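Long-range contact in serine protease inhibitor (Schistosoma haematobium, PDB 3STO), which probably inhibits serine-type endopeptidases, as a member of the serpin superfamily of protease inhibitors: residues D33-G45 against L390-P402. Sequence-based numbering, arbitrary orientation.
Sequences DFGGDNFLTCPLG and LTMPIMAAKVMNP
K398 and F39 form a hydrogen-bonded pair of an antiparallel ladder between strands 39-41 and 395-399, and the lysine also reaches back to the turn that precedes strand 39-41. Its CB packs 4.2 Å from F39 CB. CG and CD run out from there in a chain that starts extended, then bends at chi3 (69°), carrying CE to 3.1 Å from D37 O. At the tip, NZ donates a 2.7 Å bond to F34 O, tilted 27° from the carbonyl plane. That oxygen already accepts D37 N of the type I turn F34-D37 from its opposite face, so the long cationic chain ties the turn to the sheet.

N38 extends the pairing past the strand end. Its CG lies beside its own backbone N (chi1 -66°), and the amide reaches the M400-N401 backbone: OD1 accepts M400 N (2.8 Å) nearly head-on and N401 N (2.9 Å) on a lone pair, while ND2 returns a bond to N401 O. An asparagine, donor and acceptor at once, suits this peptide-like role.

On the opposite face from F39, T41 and K398, L40 CD1 lies 3.3 Å from M395 SE, with the methyl CB of its pair partner A397 4.0 Å away. Further on, L44 CD1 meets I394 CG2, and a water bridges L44 N to I394 O.

Strand 39-41 pairs with 392-399, which pairs on its other side with 381-387. The ladder is largely buried between helix 18-30, against F39 and T41, and strand 339-348, against L40 and A397, while the F34-D37 turn lies toward the surface.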
loop_
_atom_site.group_PDB
_atom_site.type_symbol
_atom_site.label_atom_id
_atom_site.label_comp_id
_atom_site.label_asym_id
_atom_site.label_seq_id
_atom_site.Cartn_x
_atom_site.Cartn_y
_atom_site.Cartn_z
ATOM N N ASP A 33 -4.970 -8.749 12.900
ATOM C CA ASP A 33 -5.772 -9.934 12.610
ATOM C C ASP A 33 -5.238 -10.840 11.485
ATOM O O ASP A 33 -5.927 -11.735 11.035
ATOM C CB ASP A 33 -7.226 -9.494 12.322
ATOM C CG ASP A 33 -7.915 -8.883 13.560
ATOM O OD1 ASP A 33 -7.573 -9.246 14.714
ATOM O OD2 ASP A 33 -8.821 -8.043 13.396
ATOM N N PHE A 34 -4.009 -10.617 11.034
ATOM C CA PHE A 34 -3.486 -11.386 9.901
ATOM C C PHE A 34 -2.292 -12.254 10.301
ATOM O O PHE A 34 -1.478 -12.649 9.448
ATOM C CB PHE A 34 -3.150 -10.452 8.720
ATOM C CG PHE A 34 -4.348 -9.755 8.175
ATOM C CD1 PHE A 34 -5.152 -10.372 7.230
ATOM C CD2 PHE A 34 -4.719 -8.523 8.653
ATOM C CE1 PHE A 34 -6.287 -9.757 6.747
ATOM C CE2 PHE A 34 -5.863 -7.891 8.170
ATOM C CZ PHE A 34 -6.643 -8.512 7.219
ATOM N N GLY A 35 -2.212 -12.534 11.606
ATOM C CA GLY A 35 -1.189 -13.394 12.180
ATOM C C GLY A 35 -1.079 -14.705 11.425
ATOM O O GLY A 35 -0.050 -15.332 11.442
ATOM N N GLY A 36 -2.138 -15.120 10.738
ATOM C CA GLY A 36 -2.083 -16.385 10.030
ATOM C C GLY A 36 -2.195 -16.322 8.518
ATOM O O GLY A 36 -2.340 -17.358 7.878
ATOM N N ASP A 37 -2.129 -15.130 7.927
ATOM C CA ASP A 37 -2.231 -15.038 6.478
ATOM C C ASP A 37 -1.036 -14.328 5.830
ATOM O O ASP A 37 -0.256 -13.661 6.498
ATOM C CB ASP A 37 -3.523 -14.302 6.090
ATOM C CG ASP A 37 -4.763 -14.912 6.716
ATOM O OD1 ASP A 37 -4.945 -16.144 6.622
ATOM O OD2 ASP A 37 -5.568 -14.155 7.303
ATOM N N ASN A 38 -0.925 -14.443 4.515
ATOM C CA ASN A 38 -0.199 -13.414 3.776
ATOM C C ASN A 38 -0.872 -12.039 4.011
ATOM O O ASN A 38 -2.090 -11.926 4.146
ATOM C CB ASN A 38 -0.140 -13.706 2.279
ATOM C CG ASN A 38 0.676 -14.964 1.931
ATOM O OD1 ASN A 38 1.661 -15.314 2.600
ATOM N ND2 ASN A 38 0.271 -15.630 0.849
ATOM N N PHE A 39 -0.070 -10.995 4.090
ATOM C CA PHE A 39 -0.614 -9.669 4.244
ATOM C C PHE A 39 0.067 -8.713 3.262
ATOM O O PHE A 39 1.271 -8.811 3.033
ATOM C CB PHE A 39 -0.441 -9.171 5.682
ATOM C CG PHE A 39 -0.877 -7.773 5.863
ATOM C CD1 PHE A 39 -2.237 -7.470 6.005
ATOM C CD2 PHE A 39 0.057 -6.735 5.836
ATOM C CE1 PHE A 39 -2.680 -6.125 6.156
ATOM C CE2 PHE A 39 -0.363 -5.390 5.984
ATOM C CZ PHE A 39 -1.743 -5.083 6.150
ATOM N N LEU A 40 -0.702 -7.783 2.705
ATOM C CA LEU A 40 -0.173 -6.822 1.742
ATOM C C LEU A 40 -0.987 -5.525 1.846
ATOM O O LEU A 40 -2.206 -5.554 1.787
ATOM C CB LEU A 40 -0.269 -7.424 0.332
ATOM C CG LEU A 40 0.053 -6.574 -0.884
ATOM C CD1 LEU A 40 1.434 -6.012 -0.754
ATOM C CD2 LEU A 40 -0.082 -7.368 -2.168
ATOM N N THR A 41 -0.319 -4.395 2.035
ATOM C CA THR A 41 -1.003 -3.117 2.027
ATOM C C THR A 41 -0.151 -1.907 1.594
ATOM O O THR A 41 1.066 -1.861 1.807
ATOM C CB THR A 41 -1.603 -2.786 3.421
ATOM O OG1 THR A 41 -2.589 -1.749 3.291
ATOM C CG2 THR A 41 -0.484 -2.347 4.399
ATOM N N CYS A 42 -0.841 -0.902 1.049
ATOM C CA CYS A 42 -0.251 0.403 0.732
ATOM C C CYS A 42 -0.907 1.597 1.461
ATOM O O CYS A 42 -1.932 2.136 1.029
ATOM C CB CYS A 42 -0.284 0.633 -0.771
ATOM S SG CYS A 42 -0.107 2.404 -1.092
ATOM N N PRO A 43 -0.303 2.026 2.564
ATOM C CA PRO A 43 -0.920 3.001 3.485
ATOM C C PRO A 43 -1.198 4.379 2.904
ATOM O O PRO A 43 -2.119 5.055 3.394
ATOM C CB PRO A 43 0.105 3.118 4.619
ATOM C CG PRO A 43 0.977 1.927 4.473
ATOM C CD PRO A 43 0.996 1.540 3.049
ATOM N N LEU A 44 -0.437 4.800 1.893
ATOM C CA LEU A 44 -0.633 6.147 1.323
ATOM C C LEU A 44 -1.860 6.207 0.407
ATOM O O LEU A 44 -2.460 7.248 0.210
ATOM C CB LEU A 44 0.626 6.650 0.583
ATOM C CG LEU A 44 1.889 6.862 1.421
ATOM C CD1 LEU A 44 2.986 7.479 0.571
ATOM C CD2 LEU A 44 1.632 7.730 2.637
ATOM N N GLY A 45 -2.213 5.079 -0.173
ATOM C CA GLY A 45 -3.410 5.000 -0.959
ATOM C C GLY A 45 -4.652 5.151 -0.106
ATOM O O GLY A 45 -5.645 5.674 -0.586
ATOM N N LEU A 390 10.816 9.876 1.071
ATOM C CA LEU A 390 9.853 9.966 2.155
ATOM C C LEU A 390 10.318 9.247 3.419
ATOM O O LEU A 390 9.712 9.402 4.465
ATOM C CB LEU A 390 8.518 9.404 1.710
ATOM C CG LEU A 390 7.915 10.037 0.455
ATOM C CD1 LEU A 390 6.575 9.389 0.159
ATOM C CD2 LEU A 390 7.754 11.539 0.603
ATOM N N THR A 391 11.403 8.473 3.315
ATOM C CA THR A 391 11.860 7.569 4.382
ATOM C C THR A 391 10.735 6.762 5.054
ATOM O O THR A 391 10.629 6.708 6.284
ATOM C CB THR A 391 12.744 8.269 5.445
ATOM O OG1 THR A 391 12.012 9.347 6.034
ATOM C CG2 THR A 391 13.996 8.816 4.806
HETATM N N MSE A 392 9.919 6.118 4.239
HETATM C CA MSE A 392 8.870 5.290 4.779
HETATM C C MSE A 392 8.505 4.223 3.767
HETATM O O MSE A 392 8.820 4.327 2.594
HETATM C CB MSE A 392 7.643 6.132 5.096
HETATM C CG MSE A 392 6.886 6.545 3.849
HETATM SE SE MSE A 392 5.462 7.900 4.172
HETATM C CE MSE A 392 4.512 6.989 5.644
ATOM N N PRO A 393 7.848 3.164 4.229
ATOM C CA PRO A 393 7.407 2.186 3.237
ATOM C C PRO A 393 6.129 2.644 2.557
ATOM O O PRO A 393 5.202 3.169 3.177
ATOM C CB PRO A 393 7.142 0.935 4.081
ATOM C CG PRO A 393 6.726 1.494 5.433
ATOM C CD PRO A 393 7.586 2.734 5.619
ATOM N N ILE A 394 6.088 2.466 1.256
ATOM C CA ILE A 394 4.856 2.717 0.560
ATOM C C ILE A 394 4.087 1.425 0.291
ATOM O O ILE A 394 2.941 1.455 -0.121
ATOM C CB ILE A 394 5.089 3.517 -0.726
ATOM C CG1 ILE A 394 5.989 2.754 -1.673
ATOM C CG2 ILE A 394 5.683 4.920 -0.397
ATOM C CD1 ILE A 394 5.916 3.320 -3.057
HETATM N N MSE A 395 4.723 0.292 0.547
HETATM C CA MSE A 395 4.068 -1.004 0.462
HETATM C C MSE A 395 4.672 -1.836 1.611
HETATM O O MSE A 395 5.888 -1.845 1.818
HETATM C CB MSE A 395 4.281 -1.602 -0.924
HETATM C CG MSE A 395 3.606 -2.934 -1.232
HETATM SE SE MSE A 395 4.330 -4.575 -0.415
HETATM C CE MSE A 395 6.237 -4.719 -0.888
ATOM N N ALA A 396 3.801 -2.469 2.393
ATOM C CA ALA A 396 4.176 -3.346 3.499
ATOM C C ALA A 396 3.513 -4.712 3.276
ATOM O O ALA A 396 2.362 -4.807 2.868
ATOM C CB ALA A 396 3.750 -2.735 4.876
ATOM N N ALA A 397 4.266 -5.766 3.512
ATOM C CA ALA A 397 3.832 -7.105 3.188
ATOM C C ALA A 397 4.420 -8.120 4.151
ATOM O O ALA A 397 5.562 -8.010 4.587
ATOM C CB ALA A 397 4.206 -7.477 1.742
ATOM N N LYS A 398 3.621 -9.124 4.468
ATOM C CA LYS A 398 4.134 -10.307 5.118
ATOM C C LYS A 398 3.901 -11.512 4.179
ATOM O O LYS A 398 2.779 -11.772 3.713
ATOM C CB LYS A 398 3.464 -10.514 6.472
ATOM C CG LYS A 398 3.894 -11.810 7.151
ATOM C CD LYS A 398 3.236 -11.984 8.499
ATOM C CE LYS A 398 1.752 -12.248 8.363
ATOM N NZ LYS A 398 1.246 -12.971 9.562
ATOM N N VAL A 399 4.966 -12.246 3.901
ATOM C CA VAL A 399 4.874 -13.408 3.025
ATOM C C VAL A 399 5.124 -14.703 3.792
ATOM O O VAL A 399 6.257 -15.035 4.160
ATOM C CB VAL A 399 5.820 -13.290 1.816
ATOM C CG1 VAL A 399 5.568 -14.419 0.874
ATOM C CG2 VAL A 399 5.622 -11.934 1.105
HETATM N N MSE A 400 4.044 -15.423 4.048
HETATM C CA MSE A 400 4.122 -16.693 4.760
HETATM C C MSE A 400 4.103 -17.872 3.804
HETATM O O MSE A 400 4.715 -18.904 4.052
HETATM C CB MSE A 400 2.936 -16.821 5.703
HETATM C CG MSE A 400 3.186 -16.217 7.053
HETATM SE SE MSE A 400 1.664 -16.501 8.247
HETATM C CE MSE A 400 2.437 -15.617 9.808
ATOM N N ASN A 401 3.372 -17.697 2.716
ATOM C CA ASN A 401 3.130 -18.733 1.770
ATOM C C ASN A 401 3.242 -18.125 0.388
ATOM O O ASN A 401 2.255 -17.596 -0.141
ATOM C CB ASN A 401 1.720 -19.299 1.972
ATOM C CG ASN A 401 1.500 -20.635 1.250
ATOM O OD1 ASN A 401 2.235 -21.006 0.330
ATOM N ND2 ASN A 401 0.489 -21.365 1.684
ATOM N N PRO A 402 4.446 -18.198 -0.205
ATOM C CA PRO A 402 4.640 -17.675 -1.569
ATOM C C PRO A 402 3.898 -18.549 -2.561
ATOM O O PRO A 402 3.946 -19.768 -2.466
ATOM C CB PRO A 402 6.155 -17.763 -1.792
ATOM C CG PRO A 402 6.739 -18.463 -0.554
ATOM C CD PRO A 402 5.612 -18.943 0.305
HETATM O O HOH W 1 1.739 3.654 0.092
#